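Local coordinates for oligopeptide ABC transporter, periplasmic oligopeptide-binding protein, putative (Thermotoga maritima MSB8, PDB 5IPW) that probably binds oligopeptides in the periplasm as the soluble receptor of an ABC transporter for peptide uptake, at residues S77-V82 and R619-A624; K83-D88 and L180-G185; R109-H114 and G176-K181; S394-P399 and A498-S503. One frame throughout, in Å; residues are numbered along the deposited sequence.

Interaction 1 of 4, residues S77-V82 and R619-A624; sequences SKLIEV and RTPLNA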
loop_
_atom_site.group_PDB
_atom_site.type_symbol
_atom_site.label_atom_id
_atom_site.label_comp_id
_atom_site.label_asym_id
_atom_site.label_seq_id
_atom_site.Cartn_x
_atom_site.Cartn_y
_atom_site.Cartn_z
ATOM N N SER A 77 -2.116 -13.940 -4.020
ATOM C CA SER A 77 -3.048 -13.324 -3.077
ATOM C C SER A 77 -3.590 -11.988 -3.581
ATOM O O SER A 77 -4.785 -11.740 -3.498
ATOM C CB SER A 77 -2.399 -13.101 -1.713
ATOM O OG SER A 77 -3.318 -12.455 -0.844
ATOM N N LYS A 78 -2.711 -11.152 -4.122
ATOM C CA LYS A 78 -3.097 -9.827 -4.591
ATOM C C LYS A 78 -3.894 -9.823 -5.902
ATOM O O LYS A 78 -4.425 -8.788 -6.288
ATOM C CB LYS A 78 -1.869 -8.938 -4.701
ATOM C CG LYS A 78 -1.321 -8.564 -3.339
ATOM C CD LYS A 78 0.040 -7.906 -3.434
ATOM C CE LYS A 78 0.483 -7.368 -2.084
ATOM N NZ LYS A 78 1.922 -6.982 -2.078
ATOM N N LEU A 79 -3.976 -10.965 -6.581
ATOM C CA LEU A 79 -4.933 -11.143 -7.679
ATOM C C LEU A 79 -6.303 -11.539 -7.166
ATOM O O LEU A 79 -7.317 -11.228 -7.780
ATOM C CB LEU A 79 -4.474 -12.241 -8.641
ATOM C CG LEU A 79 -3.198 -11.983 -9.429
ATOM C CD1 LEU A 79 -3.003 -13.101 -10.443
ATOM C CD2 LEU A 79 -3.248 -10.632 -10.122
ATOM N N ILE A 80 -6.300 -12.220 -6.028
ATOM C CA ILE A 80 -7.365 -13.114 -5.632
ATOM C C ILE A 80 -8.181 -12.561 -4.455
ATOM O O ILE A 80 -9.262 -13.054 -4.149
ATOM C CB ILE A 80 -6.715 -14.495 -5.322
ATOM C CG1 ILE A 80 -7.315 -15.556 -6.211
ATOM C CG2 ILE A 80 -6.721 -14.880 -3.836
ATOM C CD1 ILE A 80 -6.822 -15.411 -7.628
ATOM N N GLU A 81 -7.667 -11.510 -3.830
ATOM C CA GLU A 81 -8.201 -11.010 -2.573
ATOM C C GLU A 81 -9.558 -10.352 -2.716
ATOM O O GLU A 81 -9.856 -9.704 -3.717
ATOM C CB GLU A 81 -7.221 -10.020 -1.932
ATOM C CG GLU A 81 -6.218 -10.679 -1.002
ATOM C CD GLU A 81 -5.041 -9.782 -0.691
ATOM O OE1 GLU A 81 -5.239 -8.560 -0.489
ATOM O OE2 GLU A 81 -3.909 -10.306 -0.659
ATOM N N VAL A 82 -10.373 -10.524 -1.685
ATOM C CA VAL A 82 -11.673 -9.868 -1.606
ATOM C C VAL A 82 -11.838 -9.229 -0.234
ATOM O O VAL A 82 -11.318 -9.724 0.766
ATOM C CB VAL A 82 -12.844 -10.839 -1.899
ATOM C CG1 VAL A 82 -12.778 -11.332 -3.337
ATOM C CG2 VAL A 82 -12.856 -12.013 -0.927
ATOM N N ARG A 619 -2.672 -3.143 -2.198
ATOM C CA ARG A 619 -2.761 -4.543 -2.627
ATOM C C ARG A 619 -2.532 -4.701 -4.129
ATOM O O ARG A 619 -3.027 -5.643 -4.732
ATOM C CB ARG A 619 -4.121 -5.147 -2.226
ATOM C CG ARG A 619 -4.583 -4.840 -0.803
ATOM C CD ARG A 619 -3.545 -5.209 0.242
ATOM N NE ARG A 619 -3.237 -6.634 0.199
ATOM C CZ ARG A 619 -2.080 -7.184 0.563
ATOM N NH1 ARG A 619 -1.074 -6.440 1.005
ATOM N NH2 ARG A 619 -1.927 -8.495 0.473
ATOM N N THR A 620 -1.771 -3.787 -4.724
ATOM C CA THR A 620 -1.570 -3.786 -6.166
ATOM C C THR A 620 -1.161 -5.188 -6.620
ATOM O O THR A 620 -0.323 -5.808 -5.985
ATOM C CB THR A 620 -0.524 -2.731 -6.573
ATOM O OG1 THR A 620 -1.004 -1.428 -6.216
ATOM C CG2 THR A 620 -0.268 -2.746 -8.064
ATOM N N PRO A 621 -1.764 -5.699 -7.711
ATOM C CA PRO A 621 -2.686 -5.056 -8.642
ATOM C C PRO A 621 -4.176 -5.127 -8.296
ATOM O O PRO A 621 -4.988 -4.783 -9.147
ATOM C CB PRO A 621 -2.431 -5.829 -9.934
ATOM C CG PRO A 621 -2.212 -7.224 -9.455
ATOM C CD PRO A 621 -1.501 -7.094 -8.123
ATOM N N LEU A 622 -4.551 -5.531 -7.085
ATOM C CA LEU A 622 -5.979 -5.533 -6.699
ATOM C C LEU A 622 -6.614 -4.164 -6.906
ATOM O O LEU A 622 -7.791 -4.029 -7.228
ATOM C CB LEU A 622 -6.148 -5.931 -5.238
ATOM C CG LEU A 622 -7.597 -6.075 -4.770
ATOM C CD1 LEU A 622 -8.275 -7.223 -5.501
ATOM C CD2 LEU A 622 -7.654 -6.285 -3.269
ATOM N N ASN A 623 -5.799 -3.157 -6.676
ATOM C CA ASN A 623 -6.096 -1.766 -6.946
ATOM C C ASN A 623 -6.644 -1.504 -8.372
ATOM O O ASN A 623 -7.424 -0.587 -8.579
ATOM C CB ASN A 623 -4.773 -1.012 -6.721
ATOM C CG ASN A 623 -4.923 0.467 -6.829
ATOM O OD1 ASN A 623 -6.028 1.002 -6.700
ATOM N ND2 ASN A 623 -3.812 1.154 -7.067
ATOM N N ALA A 624 -6.207 -2.301 -9.347
ATOM C CA ALA A 624 -6.697 -2.223 -10.725
ATOM C C ALA A 624 -7.986 -3.017 -10.953
ATOM O O ALA A 624 -8.595 -2.925 -12.021
ATOM C CB ALA A 624 -5.619 -2.726 -11.674
#
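E81 and R619 form a salt bridge in which R619 NE donates to E81 OE1 over 2.9 Å at an N-H...O angle of 170°. OE1 receives the hydrogen on its syn lone pair, and the carboxylate and guanidinium planes are 14° apart, hence nearly coplanar. K78 CE lies over one guanidinium face toward its rim, with R619 NH1 3.6 Å away. The tightly packed part is the apolar side, where the end of helix 73-80 meets loop 619-624, which has a cis peptide bond before P621. There P621 CG touches L79 CD2 at 3.6 Å, and L622 rests against E81, its CD1 3.4 Å from E81 O and its CD2 4.0 Å from E81 CB. The looser side is the polar end of K78, a partly exposed residue, whose NZ stands 4.3 Å from R619 NH1 and takes D616 as its salt-bridge partner. R619 NH1 in turn bonds to D616 O. An alanine at R619 would probably leave E81 without this in-plane partner and open a gap beside K78 CE. Because E81 OE1 pairs with K83 as well as with R619, these two basic groups would probably favour an ionised E81 carboxylate.

Interaction 2 of 4, residues K83-D88 and L180-G185; sequences KLAFWD and LKVPYG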
loop_
_atom_site.group_PDB
_atom_site.type_symbol
_atom_site.label_atom_id
_atom_site.label_comp_id
_atom_site.label_asym_id
_atom_site.label_seq_id
_atom_site.Cartn_x
_atom_site.Cartn_y
_atom_site.Cartn_z
ATOM N N LYS A 83 -12.569 -8.124 -0.208
ATOM C CA LYS A 83 -12.709 -7.300 0.988
ATOM C C LYS A 83 -14.188 -7.074 1.269
ATOM O O LYS A 83 -15.014 -7.194 0.365
ATOM C CB LYS A 83 -12.007 -5.950 0.769
ATOM C CG LYS A 83 -10.619 -6.062 0.149
ATOM C CD LYS A 83 -9.637 -6.748 1.087
ATOM C CE LYS A 83 -8.282 -6.948 0.432
ATOM N NZ LYS A 83 -7.395 -7.800 1.277
ATOM N N LEU A 84 -14.519 -6.743 2.516
ATOM C CA LEU A 84 -15.870 -6.301 2.844
ATOM C C LEU A 84 -16.125 -5.025 2.080
ATOM O O LEU A 84 -17.201 -4.810 1.532
ATOM C CB LEU A 84 -16.018 -6.045 4.338
ATOM C CG LEU A 84 -16.028 -7.292 5.220
ATOM C CD1 LEU A 84 -16.080 -6.906 6.687
ATOM C CD2 LEU A 84 -17.205 -8.188 4.879
ATOM N N ALA A 85 -15.113 -4.179 2.047
ATOM C CA ALA A 85 -15.159 -2.983 1.244
ATOM C C ALA A 85 -13.775 -2.741 0.680
ATOM O O ALA A 85 -12.782 -2.806 1.404
ATOM C CB ALA A 85 -15.609 -1.804 2.088
ATOM N N PHE A 86 -13.716 -2.479 -0.619
ATOM C CA PHE A 86 -12.446 -2.285 -1.300
ATOM C C PHE A 86 -12.012 -0.845 -1.195
ATOM O O PHE A 86 -12.831 0.055 -0.955
ATOM C CB PHE A 86 -12.559 -2.649 -2.780
ATOM C CG PHE A 86 -12.765 -4.111 -3.029
ATOM C CD1 PHE A 86 -11.685 -4.974 -3.099
ATOM C CD2 PHE A 86 -14.034 -4.624 -3.207
ATOM C CE1 PHE A 86 -11.866 -6.322 -3.335
ATOM C CE2 PHE A 86 -14.222 -5.976 -3.446
ATOM C CZ PHE A 86 -13.134 -6.825 -3.508
ATOM N N TRP A 87 -10.716 -0.631 -1.391
ATOM C CA TRP A 87 -10.221 0.692 -1.727
ATOM C C TRP A 87 -10.900 1.094 -3.026
ATOM O O TRP A 87 -11.234 0.243 -3.848
ATOM C CB TRP A 87 -8.703 0.679 -1.979
ATOM C CG TRP A 87 -7.817 0.514 -0.786
ATOM C CD1 TRP A 87 -6.853 -0.431 -0.618
ATOM C CD2 TRP A 87 -7.780 1.338 0.386
ATOM N NE1 TRP A 87 -6.219 -0.259 0.588
ATOM C CE2 TRP A 87 -6.772 0.819 1.229
ATOM C CE3 TRP A 87 -8.500 2.462 0.807
ATOM C CZ2 TRP A 87 -6.468 1.383 2.470
ATOM C CZ3 TRP A 87 -8.199 3.023 2.043
ATOM C CH2 TRP A 87 -7.194 2.482 2.860
ATOM N N ASP A 88 -11.095 2.383 -3.233
ATOM C CA ASP A 88 -11.276 2.862 -4.590
ATOM C C ASP A 88 -9.906 2.754 -5.279
ATOM O O ASP A 88 -8.927 2.289 -4.679
ATOM C CB ASP A 88 -11.791 4.293 -4.605
ATOM C CG ASP A 88 -10.733 5.295 -4.227
ATOM O OD1 ASP A 88 -9.862 4.975 -3.388
ATOM O OD2 ASP A 88 -10.777 6.415 -4.771
ATOM N N LEU A 180 -9.633 2.117 7.553
ATOM C CA LEU A 180 -8.475 1.948 6.672
ATOM C C LEU A 180 -7.866 0.548 6.733
ATOM O O LEU A 180 -7.030 0.200 5.906
ATOM C CB LEU A 180 -7.405 2.993 6.990
ATOM C CG LEU A 180 -7.641 4.380 6.389
ATOM C CD1 LEU A 180 -9.028 4.941 6.679
ATOM C CD2 LEU A 180 -6.565 5.312 6.912
ATOM N N LYS A 181 -8.279 -0.246 7.711
ATOM C CA LYS A 181 -7.807 -1.615 7.847
ATOM C C LYS A 181 -8.598 -2.549 6.947
ATOM O O LYS A 181 -8.050 -3.506 6.406
ATOM C CB LYS A 181 -7.952 -2.082 9.294
ATOM C CG LYS A 181 -7.196 -1.234 10.302
ATOM C CD LYS A 181 -5.808 -1.788 10.574
ATOM C CE LYS A 181 -4.954 -0.790 11.336
ATOM N NZ LYS A 181 -4.524 0.338 10.463
ATOM N N VAL A 182 -9.881 -2.252 6.780
ATOM C CA VAL A 182 -10.807 -3.153 6.091
ATOM C C VAL A 182 -10.462 -3.440 4.623
ATOM O O VAL A 182 -10.559 -4.588 4.197
ATOM C CB VAL A 182 -12.260 -2.645 6.212
ATOM C CG1 VAL A 182 -13.211 -3.495 5.385
ATOM C CG2 VAL A 182 -12.693 -2.665 7.669
ATOM N N PRO A 183 -10.070 -2.413 3.848
ATOM C CA PRO A 183 -9.649 -2.640 2.462
ATOM C C PRO A 183 -8.312 -3.357 2.336
ATOM O O PRO A 183 -8.000 -3.865 1.261
ATOM C CB PRO A 183 -9.497 -1.229 1.886
ATOM C CG PRO A 183 -10.039 -0.307 2.908
ATOM C CD PRO A 183 -9.941 -1.001 4.217
ATOM N N TYR A 184 -7.523 -3.360 3.410
ATOM C CA TYR A 184 -6.216 -3.997 3.411
ATOM C C TYR A 184 -6.314 -5.464 3.826
ATOM O O TYR A 184 -5.713 -6.333 3.190
ATOM C CB TYR A 184 -5.245 -3.255 4.349
ATOM C CG TYR A 184 -3.857 -3.861 4.340
ATOM C CD1 TYR A 184 -2.948 -3.530 3.347
ATOM C CD2 TYR A 184 -3.465 -4.795 5.300
ATOM C CE1 TYR A 184 -1.681 -4.095 3.309
ATOM C CE2 TYR A 184 -2.199 -5.370 5.271
ATOM C CZ TYR A 184 -1.308 -5.016 4.268
ATOM O OH TYR A 184 -0.045 -5.572 4.204
ATOM N N GLY A 185 -7.064 -5.730 4.894
ATOM C CA GLY A 185 -7.041 -7.028 5.567
ATOM C C GLY A 185 -8.107 -8.012 5.138
ATOM O O GLY A 185 -8.875 -7.763 4.203
HETATM O O HOH W 1 -11.744 -7.495 4.485
HETATM O O HOH W 2 -9.211 -3.035 -1.257
#
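P183 packs on W87 where the edge strand 85-87 of the antiparallel sheet meets the irregular, helix-like loop 180-185. The proline is the main bump. Its CB stands over the centre of the indole five-membered ring, 3.4 Å from the centroid and 8° off the normal, a CH-pi contact, while CG lies against the six-membered ring, 3.8 Å from W87 CE3. L180 comes in at the far end of the indole, its CG 4.0 Å from W87 CH2; the ring's NE1 bonds to V617 O. A second bump, V182 CG1, is anti to its backbone N (chi1 174°) and enters the hollow beside L84 CB at 3.9 Å and the A85 backbone. K83 bends at chi2, its CD and CE pass P183 O, and NZ donates to Y184 O at 2.9 Å and, at longer range, to G185 O. NZ stands above both carbonyl planes, and E81 is its charged partner. Between strand and loop, water 2 accepts from W87 N at 2.8 Å and donates to P183 O at 2.9 Å.

Interaction 3 of 4, residues R109-H114 and G176-K181; sequences RVYIFH and GLFLLK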
loop_
_atom_site.group_PDB
_atom_site.type_symbol
_atom_site.label_atom_id
_atom_site.label_comp_id
_atom_site.label_asym_id
_atom_site.label_seq_id
_atom_site.Cartn_x
_atom_site.Cartn_y
_atom_site.Cartn_z
ATOM N N ARG A 109 -16.647 3.741 17.703
ATOM C CA ARG A 109 -16.459 2.686 18.684
ATOM C C ARG A 109 -16.961 1.380 18.077
ATOM O O ARG A 109 -16.307 0.343 18.197
ATOM C CB ARG A 109 -17.195 3.023 19.989
ATOM C CG ARG A 109 -16.927 2.063 21.145
ATOM C CD ARG A 109 -17.596 2.503 22.448
ATOM N NE ARG A 109 -16.788 3.462 23.217
ATOM C CZ ARG A 109 -16.876 4.795 23.147
ATOM N NH1 ARG A 109 -17.746 5.394 22.334
ATOM N NH2 ARG A 109 -16.077 5.542 23.903
ATOM N N VAL A 110 -18.116 1.443 17.415
ATOM C CA VAL A 110 -18.690 0.266 16.776
ATOM C C VAL A 110 -18.867 0.469 15.268
ATOM O O VAL A 110 -19.130 1.583 14.793
ATOM C CB VAL A 110 -20.032 -0.183 17.426
ATOM C CG1 VAL A 110 -20.156 0.340 18.850
ATOM C CG2 VAL A 110 -21.240 0.248 16.611
ATOM N N TYR A 111 -18.720 -0.633 14.534
ATOM C CA TYR A 111 -18.939 -0.670 13.091
ATOM C C TYR A 111 -19.870 -1.821 12.758
ATOM O O TYR A 111 -19.661 -2.940 13.222
ATOM C CB TYR A 111 -17.616 -0.861 12.356
ATOM C CG TYR A 111 -16.614 0.239 12.610
ATOM C CD1 TYR A 111 -15.720 0.159 13.671
ATOM C CD2 TYR A 111 -16.566 1.364 11.792
ATOM C CE1 TYR A 111 -14.799 1.165 13.908
ATOM C CE2 TYR A 111 -15.647 2.375 12.019
ATOM C CZ TYR A 111 -14.767 2.273 13.079
ATOM O OH TYR A 111 -13.850 3.272 13.306
ATOM N N ILE A 112 -20.905 -1.533 11.976
ATOM C CA ILE A 112 -21.805 -2.562 11.467
ATOM C C ILE A 112 -21.561 -2.716 9.973
ATOM O O ILE A 112 -21.533 -1.728 9.244
ATOM C CB ILE A 112 -23.292 -2.204 11.703
ATOM C CG1 ILE A 112 -23.722 -2.559 13.129
ATOM C CG2 ILE A 112 -24.202 -2.965 10.745
ATOM C CD1 ILE A 112 -23.071 -1.739 14.217
ATOM N N PHE A 113 -21.388 -3.957 9.526
ATOM C CA PHE A 113 -21.301 -4.265 8.099
ATOM C C PHE A 113 -22.503 -5.099 7.689
ATOM O O PHE A 113 -22.816 -6.107 8.327
ATOM C CB PHE A 113 -20.012 -5.019 7.774
ATOM C CG PHE A 113 -18.778 -4.180 7.878
ATOM C CD1 PHE A 113 -18.372 -3.393 6.816
ATOM C CD2 PHE A 113 -18.020 -4.179 9.039
ATOM C CE1 PHE A 113 -17.233 -2.608 6.909
ATOM C CE2 PHE A 113 -16.880 -3.403 9.138
ATOM C CZ PHE A 113 -16.485 -2.614 8.071
ATOM N N HIS A 114 -23.161 -4.668 6.614
ATOM C CA HIS A 114 -24.346 -5.337 6.101
ATOM C C HIS A 114 -23.977 -6.206 4.914
ATOM O O HIS A 114 -23.549 -5.708 3.874
ATOM C CB HIS A 114 -25.396 -4.310 5.694
ATOM C CG HIS A 114 -25.852 -3.447 6.826
ATOM N ND1 HIS A 114 -26.907 -3.792 7.645
ATOM C CD2 HIS A 114 -25.383 -2.265 7.291
ATOM C CE1 HIS A 114 -27.074 -2.852 8.557
ATOM N NE2 HIS A 114 -26.162 -1.916 8.366
ATOM N N GLY A 176 -11.194 5.281 14.755
ATOM C CA GLY A 176 -11.504 5.689 13.384
ATOM C C GLY A 176 -10.625 5.047 12.331
ATOM O O GLY A 176 -11.045 4.879 11.191
ATOM N N LEU A 177 -9.407 4.675 12.716
ATOM C CA LEU A 177 -8.451 4.065 11.796
ATOM C C LEU A 177 -8.912 2.730 11.232
ATOM O O LEU A 177 -8.400 2.286 10.211
ATOM C CB LEU A 177 -7.100 3.860 12.488
ATOM C CG LEU A 177 -6.313 5.113 12.881
ATOM C CD1 LEU A 177 -4.982 4.718 13.518
ATOM C CD2 LEU A 177 -6.096 6.039 11.684
ATOM N N PHE A 178 -9.862 2.085 11.901
ATOM C CA PHE A 178 -10.318 0.764 11.489
ATOM C C PHE A 178 -10.813 0.732 10.050
ATOM O O PHE A 178 -10.599 -0.253 9.349
ATOM C CB PHE A 178 -11.425 0.268 12.412
ATOM C CG PHE A 178 -11.968 -1.077 12.026
ATOM C CD1 PHE A 178 -11.157 -2.200 12.074
ATOM C CD2 PHE A 178 -13.288 -1.218 11.602
ATOM C CE1 PHE A 178 -11.648 -3.441 11.716
ATOM C CE2 PHE A 178 -13.784 -2.456 11.245
ATOM C CZ PHE A 178 -12.964 -3.571 11.305
ATOM N N LEU A 179 -11.473 1.797 9.610
ATOM C CA LEU A 179 -11.957 1.863 8.234
ATOM C C LEU A 179 -10.839 1.671 7.218
ATOM O O LEU A 179 -11.076 1.129 6.145
ATOM C CB LEU A 179 -12.667 3.188 7.960
ATOM C CG LEU A 179 -14.060 3.359 8.560
ATOM C CD1 LEU A 179 -14.599 4.724 8.162
ATOM C CD2 LEU A 179 -15.025 2.264 8.124
ATOM N N LEU A 180 -9.633 2.117 7.553
ATOM C CA LEU A 180 -8.475 1.948 6.672
ATOM C C LEU A 180 -7.866 0.548 6.733
ATOM O O LEU A 180 -7.030 0.200 5.906
ATOM C CB LEU A 180 -7.405 2.993 6.990
ATOM C CG LEU A 180 -7.641 4.380 6.389
ATOM C CD1 LEU A 180 -9.028 4.941 6.679
ATOM C CD2 LEU A 180 -6.565 5.312 6.912
ATOM N N LYS A 181 -8.279 -0.246 7.711
ATOM C CA LYS A 181 -7.807 -1.615 7.847
ATOM C C LYS A 181 -8.598 -2.549 6.947
ATOM O O LYS A 181 -8.050 -3.506 6.406
ATOM C CB LYS A 181 -7.952 -2.082 9.294
ATOM C CG LYS A 181 -7.196 -1.234 10.302
ATOM C CD LYS A 181 -5.808 -1.788 10.574
ATOM C CE LYS A 181 -4.954 -0.790 11.336
ATOM N NZ LYS A 181 -4.524 0.338 10.463
#
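Y111 and F178 form an oblique aromatic pair, their ring centroids 5.0 Å apart and their planes at 48°. The side chains slide past each other in opposite directions, and F178 CD2 lies 3.5 Å above one face of Y111, toward the rim beside CD1. F178 CG is anti to its backbone N (chi1 179°), and its CB also comes within 3.8 Å of Y111 CE1. A second aromatic contact is made rim to rim: F178 CE2 lies 3.9 Å from F113 CE2, each atom near the plane of the other ring. Among the aliphatic contacts, L179 sets CG 3.9 Å from Y111 CE2, with CD2 at a like distance. The polar end of Y111 packs on the loop backbone, OH lying 3.4 Å from G176 CA, and it is hydrogen-bonded to Y175 O just before the segment. An alanine at Y111 would probably leave Y175 O without this donor and open a gap beside F178 and L179. No hydrogen bond crosses between the two segments, so packing alone joins them, mostly side chain on side chain. F178 is further enclosed by F171 and F187, both edge-to-face with it, and by F169. Strand 110-115, carrying Y111 and F113, runs antiparallel between strands 94-105 and 166-171, and segment 176-181, helical in phi/psi but without the regular bonds, packs against strand 110-115.

Interaction 4 of 4, residues S394-P399 and A498-S503; sequences SPYFDP and AQPLSS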
loop_
_atom_site.group_PDB
_atom_site.type_symbol
_atom_site.label_atom_id
_atom_site.label_comp_id
_atom_site.label_asym_id
_atom_site.label_seq_id
_atom_site.Cartn_x
_atom_site.Cartn_y
_atom_site.Cartn_z
ATOM N N SER A 394 -3.303 10.350 -5.226
ATOM C CA SER A 394 -3.458 9.843 -3.871
ATOM C C SER A 394 -4.404 10.746 -3.100
ATOM O O SER A 394 -4.388 11.957 -3.292
ATOM C CB SER A 394 -2.101 9.765 -3.173
ATOM O OG SER A 394 -1.632 11.045 -2.791
ATOM N N PRO A 395 -5.213 10.163 -2.203
ATOM C CA PRO A 395 -6.349 10.879 -1.623
ATOM C C PRO A 395 -6.027 12.275 -1.126
ATOM O O PRO A 395 -6.750 13.219 -1.441
ATOM C CB PRO A 395 -6.769 9.993 -0.444
ATOM C CG PRO A 395 -5.652 9.025 -0.234
ATOM C CD PRO A 395 -5.027 8.844 -1.576
ATOM N N TYR A 396 -4.937 12.401 -0.377
ATOM C CA TYR A 396 -4.605 13.647 0.309
ATOM C C TYR A 396 -3.525 14.451 -0.418
ATOM O O TYR A 396 -2.966 15.388 0.158
ATOM C CB TYR A 396 -4.162 13.335 1.736
ATOM C CG TYR A 396 -4.959 12.213 2.355
ATOM C CD1 TYR A 396 -6.320 12.358 2.591
ATOM C CD2 TYR A 396 -4.360 10.997 2.676
ATOM C CE1 TYR A 396 -7.064 11.330 3.146
ATOM C CE2 TYR A 396 -5.094 9.963 3.231
ATOM C CZ TYR A 396 -6.443 10.134 3.464
ATOM O OH TYR A 396 -7.175 9.113 4.017
ATOM N N PHE A 397 -3.261 14.094 -1.678
ATOM C CA PHE A 397 -2.261 14.760 -2.519
ATOM C C PHE A 397 -2.216 16.267 -2.325
ATOM O O PHE A 397 -3.260 16.925 -2.273
ATOM C CB PHE A 397 -2.544 14.478 -3.992
ATOM C CG PHE A 397 -1.626 15.199 -4.937
ATOM C CD1 PHE A 397 -0.389 14.671 -5.243
ATOM C CD2 PHE A 397 -1.999 16.402 -5.519
ATOM C CE1 PHE A 397 0.470 15.314 -6.114
ATOM C CE2 PHE A 397 -1.147 17.054 -6.390
ATOM C CZ PHE A 397 0.086 16.508 -6.690
ATOM N N ASP A 398 -1.003 16.809 -2.237
ATOM C CA ASP A 398 -0.817 18.242 -2.056
ATOM C C ASP A 398 -0.024 18.822 -3.223
ATOM O O ASP A 398 1.175 18.554 -3.357
ATOM C CB ASP A 398 -0.124 18.541 -0.730
ATOM C CG ASP A 398 -0.263 19.997 -0.325
ATOM O OD1 ASP A 398 -0.192 20.872 -1.214
ATOM O OD2 ASP A 398 -0.453 20.277 0.876
ATOM N N PRO A 399 -0.696 19.623 -4.074
ATOM C CA PRO A 399 -0.053 20.191 -5.265
ATOM C C PRO A 399 0.928 21.311 -4.911
ATOM O O PRO A 399 2.005 21.404 -5.504
ATOM C CB PRO A 399 -1.234 20.731 -6.075
ATOM C CG PRO A 399 -2.289 21.038 -5.063
ATOM C CD PRO A 399 -2.079 20.114 -3.898
ATOM N N ALA A 498 1.234 7.430 -0.756
ATOM C CA ALA A 498 -0.116 7.492 -1.312
ATOM C C ALA A 498 -1.114 7.450 -0.168
ATOM O O ALA A 498 -1.892 8.385 0.026
ATOM C CB ALA A 498 -0.355 6.339 -2.269
ATOM N N GLN A 499 -1.080 6.359 0.594
ATOM C CA GLN A 499 -1.905 6.218 1.780
ATOM C C GLN A 499 -0.984 6.169 2.994
ATOM O O GLN A 499 -0.583 5.089 3.438
ATOM C CB GLN A 499 -2.774 4.965 1.688
ATOM C CG GLN A 499 -3.699 4.772 2.878
ATOM C CD GLN A 499 -4.461 6.031 3.220
ATOM O OE1 GLN A 499 -4.012 6.835 4.031
ATOM N NE2 GLN A 499 -5.601 6.228 2.576
ATOM N N PRO A 500 -0.635 7.348 3.533
ATOM C CA PRO A 500 0.305 7.434 4.647
ATOM C C PRO A 500 -0.217 6.829 5.935
ATOM O O PRO A 500 0.568 6.308 6.703
ATOM C CB PRO A 500 0.486 8.945 4.850
ATOM C CG PRO A 500 -0.126 9.594 3.665
ATOM C CD PRO A 500 -1.197 8.668 3.211
ATOM N N LEU A 501 -1.528 6.886 6.155
ATOM C CA LEU A 501 -2.117 6.556 7.458
ATOM C C LEU A 501 -1.976 5.101 7.924
ATOM O O LEU A 501 -2.183 4.810 9.100
ATOM C CB LEU A 501 -3.583 6.983 7.483
ATOM C CG LEU A 501 -3.763 8.505 7.480
ATOM C CD1 LEU A 501 -5.147 8.900 6.987
ATOM C CD2 LEU A 501 -3.505 9.083 8.866
ATOM N N SER A 502 -1.625 4.199 7.015
ATOM C CA SER A 502 -1.249 2.832 7.386
ATOM C C SER A 502 0.214 2.743 7.844
ATOM O O SER A 502 0.616 1.746 8.447
ATOM C CB SER A 502 -1.464 1.891 6.200
ATOM O OG SER A 502 -0.623 2.244 5.112
ATOM N N SER A 503 1.001 3.770 7.513
ATOM C CA SER A 503 2.407 3.892 7.926
ATOM C C SER A 503 2.717 5.371 8.166
ATOM O O SER A 503 3.501 5.984 7.437
ATOM C CB SER A 503 3.328 3.332 6.840
ATOM O OG SER A 503 3.115 1.942 6.651
HETATM O O HOH W 3 -2.644 11.294 -0.320
#
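Y396 and Q499 carry this meeting of two loops, in which a type I beta turn from S394 to F397 leads to D398, the N-cap of the following helix, and packs against 498-503. The tyrosine presents its edge: Q499 OE1 lies near the ring plane 3.4 Å from Y396 CE2, and P500 CD sits near the same plane 4.0 Å from CD2. The ring and the Q499 amide are turned 66° apart, the side chains crossing obliquely. On one face of the ring, P395 CB of the same turn stands over the centre. L501 meets the tyrosine at about a right angle, with CD1 3.6 Å from Y396 OH.

The amide of Q499 is fixed at both ends. Its chain bends at chi2 (48°), and OE1 accepts from L501 N at 3.3 Å, in the carbonyl plane and on a lone pair, while NE2 bonds to G91 O. Helix 568-584 flanks this group, with I571 touching both Y396 and L501, and M575 both Y396 and P500. S394 lies against A498, its CB 4.0 Å from A498 CB, and its OG is hydrogen-bonded to V391 O. No direct hydrogen bond joins the two segments; a water does so instead. Water 3 accepts from Y396 N and donates to S394 OG at 2.7 Å and to A498 O at 3.0 Å.

Overall arrangement
Interactions 1, 2 and 3 form a chain of touching contacts. The centres of interactions 1 and 2 are 11 Å apart, and those of interactions 2 and 3 are 10 Å apart. Helix 73-80 is followed by strand 85-87 after a short loop, and interactions 2 and 3 share L180 and K181 and reach the same antiparallel sheet. Interaction 4, its centre 16 Å from that of interaction 2, touches interactions 2 and 3 through their shared L180, whose CD2 lies 3.5 Å from L501 CB. Along the sequence, interactions 2 and 3 end on the same stretch and close before interaction 4 opens; interaction 1 spans all three, so chain-distant parts of this solute-binding fold are drawn together.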